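Folylpolyglutamate synthase/dihydrofolate synthase (Thermotoga maritima, PDB 1O5Z) probably catalyses the ATP- and magnesium-dependent addition of glutamate to dihydropteroate and to tetrahydrofolate polyglutamate chains, forming dihydrofolate and longer folylpolyglutamates. Local coordinates at residues A[94-99]-A[134-139]; A[142-147]-A[152-157]. All blocks are in the same frame, centred on the assembly; numbering follows the deposited sequence.

Contact 1: residues A[94-99]-A[134-139]; sequences ERIRLN and EVVTAM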
# COMPACT_ATOMS: atom_id res chain seq x y z
N GLU A 94 2.29 9.82 4.07
CA GLU A 94 2.74 8.51 3.55
C GLU A 94 2.67 8.37 2.02
O GLU A 94 3.36 7.52 1.40
CB GLU A 94 1.83 7.39 4.13
CG GLU A 94 1.97 7.14 5.60
CD GLU A 94 0.81 6.34 6.17
OE1 GLU A 94 0.19 5.54 5.42
OE2 GLU A 94 0.49 6.53 7.37
N ARG A 95 1.80 9.16 1.40
CA ARG A 95 1.50 9.02 -0.02
C ARG A 95 2.63 9.50 -0.89
O ARG A 95 2.74 9.06 -2.00
CB ARG A 95 0.21 9.78 -0.40
CG ARG A 95 -1.05 9.24 0.20
CD ARG A 95 -2.20 10.16 0.10
NE ARG A 95 -3.38 9.58 0.72
CZ ARG A 95 -4.35 8.93 0.07
NH1 ARG A 95 -5.37 8.44 0.77
NH2 ARG A 95 -4.33 8.78 -1.27
N ILE A 96 3.44 10.43 -0.39
CA ILE A 96 4.50 11.08 -1.19
C ILE A 96 5.80 11.14 -0.39
O ILE A 96 5.85 11.70 0.68
CB ILE A 96 4.07 12.50 -1.57
CG1 ILE A 96 2.68 12.49 -2.22
CG2 ILE A 96 5.05 13.11 -2.51
CD1 ILE A 96 2.16 13.86 -2.52
N ARG A 97 6.85 10.56 -0.96
CA ARG A 97 8.09 10.37 -0.26
C ARG A 97 9.26 10.72 -1.14
O ARG A 97 9.18 10.64 -2.35
CB ARG A 97 8.21 8.93 0.20
CG ARG A 97 6.98 8.44 0.78
CD ARG A 97 7.16 7.13 1.51
NE ARG A 97 5.85 6.60 1.86
CZ ARG A 97 5.64 5.39 2.33
NH1 ARG A 97 6.65 4.55 2.56
NH2 ARG A 97 4.39 5.04 2.62
N LEU A 98 10.30 11.19 -0.47
CA LEU A 98 11.60 11.45 -1.05
C LEU A 98 12.57 10.59 -0.23
O LEU A 98 12.70 10.76 0.99
CB LEU A 98 11.98 12.92 -0.91
CG LEU A 98 13.35 13.37 -1.43
CD1 LEU A 98 13.49 13.12 -2.91
CD2 LEU A 98 13.46 14.86 -1.10
N ASN A 99 13.17 9.64 -0.93
CA ASN A 99 14.11 8.75 -0.34
C ASN A 99 13.44 8.08 0.84
O ASN A 99 14.03 7.86 1.86
CB ASN A 99 15.38 9.50 0.01
CG ASN A 99 16.07 10.08 -1.24
OD1 ASN A 99 15.92 9.53 -2.31
ND2 ASN A 99 16.87 11.14 -1.08
N GLU A 134 -6.46 12.63 -8.63
CA GLU A 134 -5.79 13.38 -9.66
C GLU A 134 -4.95 14.47 -9.07
O GLU A 134 -3.79 14.64 -9.44
CB GLU A 134 -6.81 13.92 -10.66
CG GLU A 134 -7.36 12.75 -11.49
CD GLU A 134 -8.54 13.08 -12.35
OE1 GLU A 134 -9.09 14.23 -12.27
OE2 GLU A 134 -8.92 12.15 -13.09
N VAL A 135 -5.52 15.23 -8.14
CA VAL A 135 -4.76 16.34 -7.55
C VAL A 135 -3.52 15.83 -6.78
O VAL A 135 -2.43 16.33 -6.94
CB VAL A 135 -5.65 17.18 -6.65
CG1 VAL A 135 -4.80 18.24 -5.92
CG2 VAL A 135 -6.67 17.87 -7.47
N VAL A 136 -3.73 14.81 -5.95
CA VAL A 136 -2.65 14.28 -5.13
C VAL A 136 -1.53 13.71 -6.02
O VAL A 136 -0.34 13.89 -5.77
CB VAL A 136 -3.17 13.22 -4.14
CG1 VAL A 136 -2.00 12.64 -3.32
CG2 VAL A 136 -4.18 13.81 -3.26
N THR A 137 -1.93 13.03 -7.07
CA THR A 137 -0.97 12.45 -7.98
C THR A 137 -0.14 13.53 -8.64
O THR A 137 1.06 13.40 -8.78
CB THR A 137 -1.68 11.59 -9.05
OG1 THR A 137 -2.39 10.53 -8.39
CG2 THR A 137 -0.67 10.91 -9.96
N ALA A 138 -0.80 14.59 -9.07
CA ALA A 138 -0.10 15.70 -9.71
C ALA A 138 0.82 16.40 -8.70
O ALA A 138 1.93 16.88 -9.06
CB ALA A 138 -1.12 16.66 -10.30
N MET A 139 0.35 16.48 -7.45
CA MET A 139 1.18 16.97 -6.37
C MET A 139 2.45 16.16 -6.24
O MET A 139 3.52 16.70 -6.13
CB MET A 139 0.44 16.88 -5.07
CG MET A 139 -0.63 17.93 -4.86
SD MET A 139 -1.36 17.82 -3.16
CE MET A 139 0.15 17.44 -2.19
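Strand 96-98 and the short 3-10 turn before it face one side of helix 132-146, and the backbones come closest where Arg95 meets Val136 (CA to CA 8.4 Å) and Ile96 meets Met139 (8.5 Å). Ile96 reaches into that gap from the strand side, and Val136 and Met139 meet it from the helix. Its CG1 branch stands anti to the carbonyl carbon (chi1 -51°) and runs on extended, which delivers CD1 to the helix; there CD1 lies 4.1 Å from Met139 CE and 4.4 Å from Val136 CG1. The methionine chain bends at its last torsion, and it crosses the isoleucine at about a right angle. A branched aliphatic chain and a bendable thioether suit this buried meeting of methyl ends. The helix packs on one face of the mixed sheet in the Mur ligase middle domain, a P-loop NTPase-like α/β core, and Tyr84 of the adjoining strand 81-84 touches both Ile96 and Val136. Arg95 contributes its aliphatic part, CD resting 4.2 Å from Val136 CG1, while its NE is hydrogen-bonded to His88. Within 94-99, Arg97 grips Glu94 O side-on through NE (2.7 Å) and NH2 (2.9 Å), a pair of hydrogen bonds tying strand to turn.

Contact 2: residues A[142-147]-A[152-157]; sequences LYFAEK and AVLEVG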
# COMPACT_ATOMS: atom_id res chain seq x y z
N LEU A 142 4.74 16.80 -9.28
CA LEU A 142 5.33 18.13 -9.18
C LEU A 142 6.44 18.13 -8.12
O LEU A 142 7.52 18.66 -8.31
CB LEU A 142 4.23 19.13 -8.80
CG LEU A 142 4.64 20.59 -8.82
CD1 LEU A 142 5.31 20.90 -10.11
CD2 LEU A 142 3.45 21.53 -8.56
N TYR A 143 6.16 17.51 -6.98
CA TYR A 143 7.11 17.45 -5.89
C TYR A 143 8.40 16.73 -6.34
O TYR A 143 9.48 17.21 -6.11
CB TYR A 143 6.44 16.73 -4.74
CG TYR A 143 7.31 16.45 -3.56
CD1 TYR A 143 7.63 17.45 -2.67
CD2 TYR A 143 7.73 15.15 -3.27
CE1 TYR A 143 8.38 17.20 -1.56
CE2 TYR A 143 8.47 14.88 -2.16
CZ TYR A 143 8.78 15.91 -1.29
OH TYR A 143 9.52 15.67 -0.17
N PHE A 144 8.24 15.59 -7.00
CA PHE A 144 9.35 14.86 -7.52
C PHE A 144 10.16 15.69 -8.46
O PHE A 144 11.36 15.58 -8.46
CB PHE A 144 8.88 13.59 -8.24
CG PHE A 144 8.11 12.66 -7.38
CD1 PHE A 144 8.33 12.60 -5.99
CD2 PHE A 144 7.17 11.81 -7.93
CE1 PHE A 144 7.60 11.73 -5.18
CE2 PHE A 144 6.45 10.93 -7.13
CZ PHE A 144 6.68 10.90 -5.73
N ALA A 145 9.50 16.49 -9.28
CA ALA A 145 10.19 17.44 -10.15
C ALA A 145 10.91 18.55 -9.34
O ALA A 145 12.09 18.83 -9.56
CB ALA A 145 9.21 18.07 -11.16
N GLU A 146 10.21 19.18 -8.39
CA GLU A 146 10.83 20.26 -7.64
C GLU A 146 12.02 19.64 -6.90
O GLU A 146 13.03 20.30 -6.71
CB GLU A 146 9.84 21.06 -6.72
CG GLU A 146 8.43 21.31 -7.32
CD GLU A 146 7.84 22.76 -7.29
OE1 GLU A 146 7.74 23.36 -8.41
OE2 GLU A 146 7.38 23.32 -6.22
N LYS A 147 11.97 18.36 -6.55
CA LYS A 147 13.07 17.76 -5.80
C LYS A 147 14.16 17.16 -6.68
O LYS A 147 15.11 16.57 -6.17
CB LYS A 147 12.57 16.66 -4.84
CG LYS A 147 11.75 17.17 -3.69
CD LYS A 147 12.57 18.02 -2.75
CE LYS A 147 11.72 18.48 -1.58
NZ LYS A 147 12.47 19.35 -0.60
N ALA A 152 11.16 7.99 -10.07
CA ALA A 152 9.94 7.94 -9.28
C ALA A 152 9.32 6.54 -9.37
O ALA A 152 9.22 5.99 -10.44
CB ALA A 152 8.95 9.02 -9.72
N VAL A 153 8.94 5.96 -8.24
CA VAL A 153 8.23 4.69 -8.19
C VAL A 153 6.81 4.98 -7.85
O VAL A 153 6.51 5.59 -6.83
CB VAL A 153 8.85 3.75 -7.16
CG1 VAL A 153 8.18 2.39 -7.17
CG2 VAL A 153 10.35 3.60 -7.44
N LEU A 154 5.90 4.54 -8.72
CA LEU A 154 4.50 4.91 -8.65
C LEU A 154 3.63 3.69 -8.48
O LEU A 154 3.58 2.84 -9.34
CB LEU A 154 4.10 5.63 -9.92
CG LEU A 154 5.10 6.73 -10.30
CD1 LEU A 154 4.92 7.06 -11.76
CD2 LEU A 154 4.84 7.90 -9.43
N GLU A 155 2.93 3.68 -7.37
CA GLU A 155 1.88 2.75 -7.13
C GLU A 155 0.56 3.23 -7.80
O GLU A 155 0.08 4.33 -7.56
CB GLU A 155 1.68 2.57 -5.60
CG GLU A 155 0.57 1.60 -5.28
CD GLU A 155 0.21 1.50 -3.85
OE1 GLU A 155 0.79 2.22 -3.02
OE2 GLU A 155 -0.65 0.65 -3.58
N VAL A 156 -0.03 2.36 -8.59
CA VAL A 156 -1.32 2.61 -9.18
C VAL A 156 -2.32 2.83 -8.06
O VAL A 156 -2.30 2.12 -7.02
CB VAL A 156 -1.77 1.42 -10.04
CG1 VAL A 156 -3.18 1.61 -10.53
CG2 VAL A 156 -0.77 1.18 -11.21
N GLY A 157 -3.16 3.85 -8.24
CA GLY A 157 -4.29 4.09 -7.31
C GLY A 157 -5.29 2.96 -7.38
O GLY A 157 -5.57 2.32 -6.40
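Phe144 does most of the work here, reaching from the last full turn of helix 132-146 to the strand that follows, with its CA 7.2 Å from that of Ala152. Its CG is anti to the carbonyl carbon (chi1 -59°), and the ring projects from the helix toward the sheet, leading with the side that carries CD2 and CE2. Ala152 meets this side obliquely: its CB is 3.8 Å from Phe144 CD2 and 4.1 Å from Phe144 CE2. A single methyl suits this position, since the ring approaches the strand closely and a small residue lets it do so. Leu154, two residues further along the strand, joins in through one branch only. Its CD2 lies at the ring's edge, near the plane, 4.1 Å from Phe144 CE2, and the leucine and the phenylalanine run past one another, pointing opposite ways. Val153, between Ala152 and Leu154 in the strand, directs its CB away from the helix and touches Ile57 of strand 53-58. All three touching residues are buried and apolar, as befits the interior of a helix-sheet interface, and Phe144 also packs on Tyr52 and on Ile96. After the helix the chain turns back through a short loop into strand 151-155, between the parallel strands 81-84 and 53-58, the helix-to-strand leg of an α/β connection carrying helices 105-122 and 132-146, as fits the P-loop NTPase-like middle domain of Mur ligases.

How the contacts relate
Both contacts are buried, and both seat helix 132-146 on the same mixed sheet, contact 1 by its earlier turns and contact 2 by its last. Their centres are 6 Å apart and their side chains merge: Ile96 CG2 packs 3.4 Å from Tyr143 CD2, so one isoleucine serves residues from both helical segments. The strands differ in place. Strand 96-98 lies next to the sheet's outermost strand and is antiparallel to its neighbours; contact 1 also draws on the turn before it, whose Arg95 lays its aliphatic part on the helix and turns its NE to His88. Strand 151-155 lies deeper in the sheet between parallel neighbours, and contact 2 is wholly apolar, an aromatic ring against small and branched aliphatic residues.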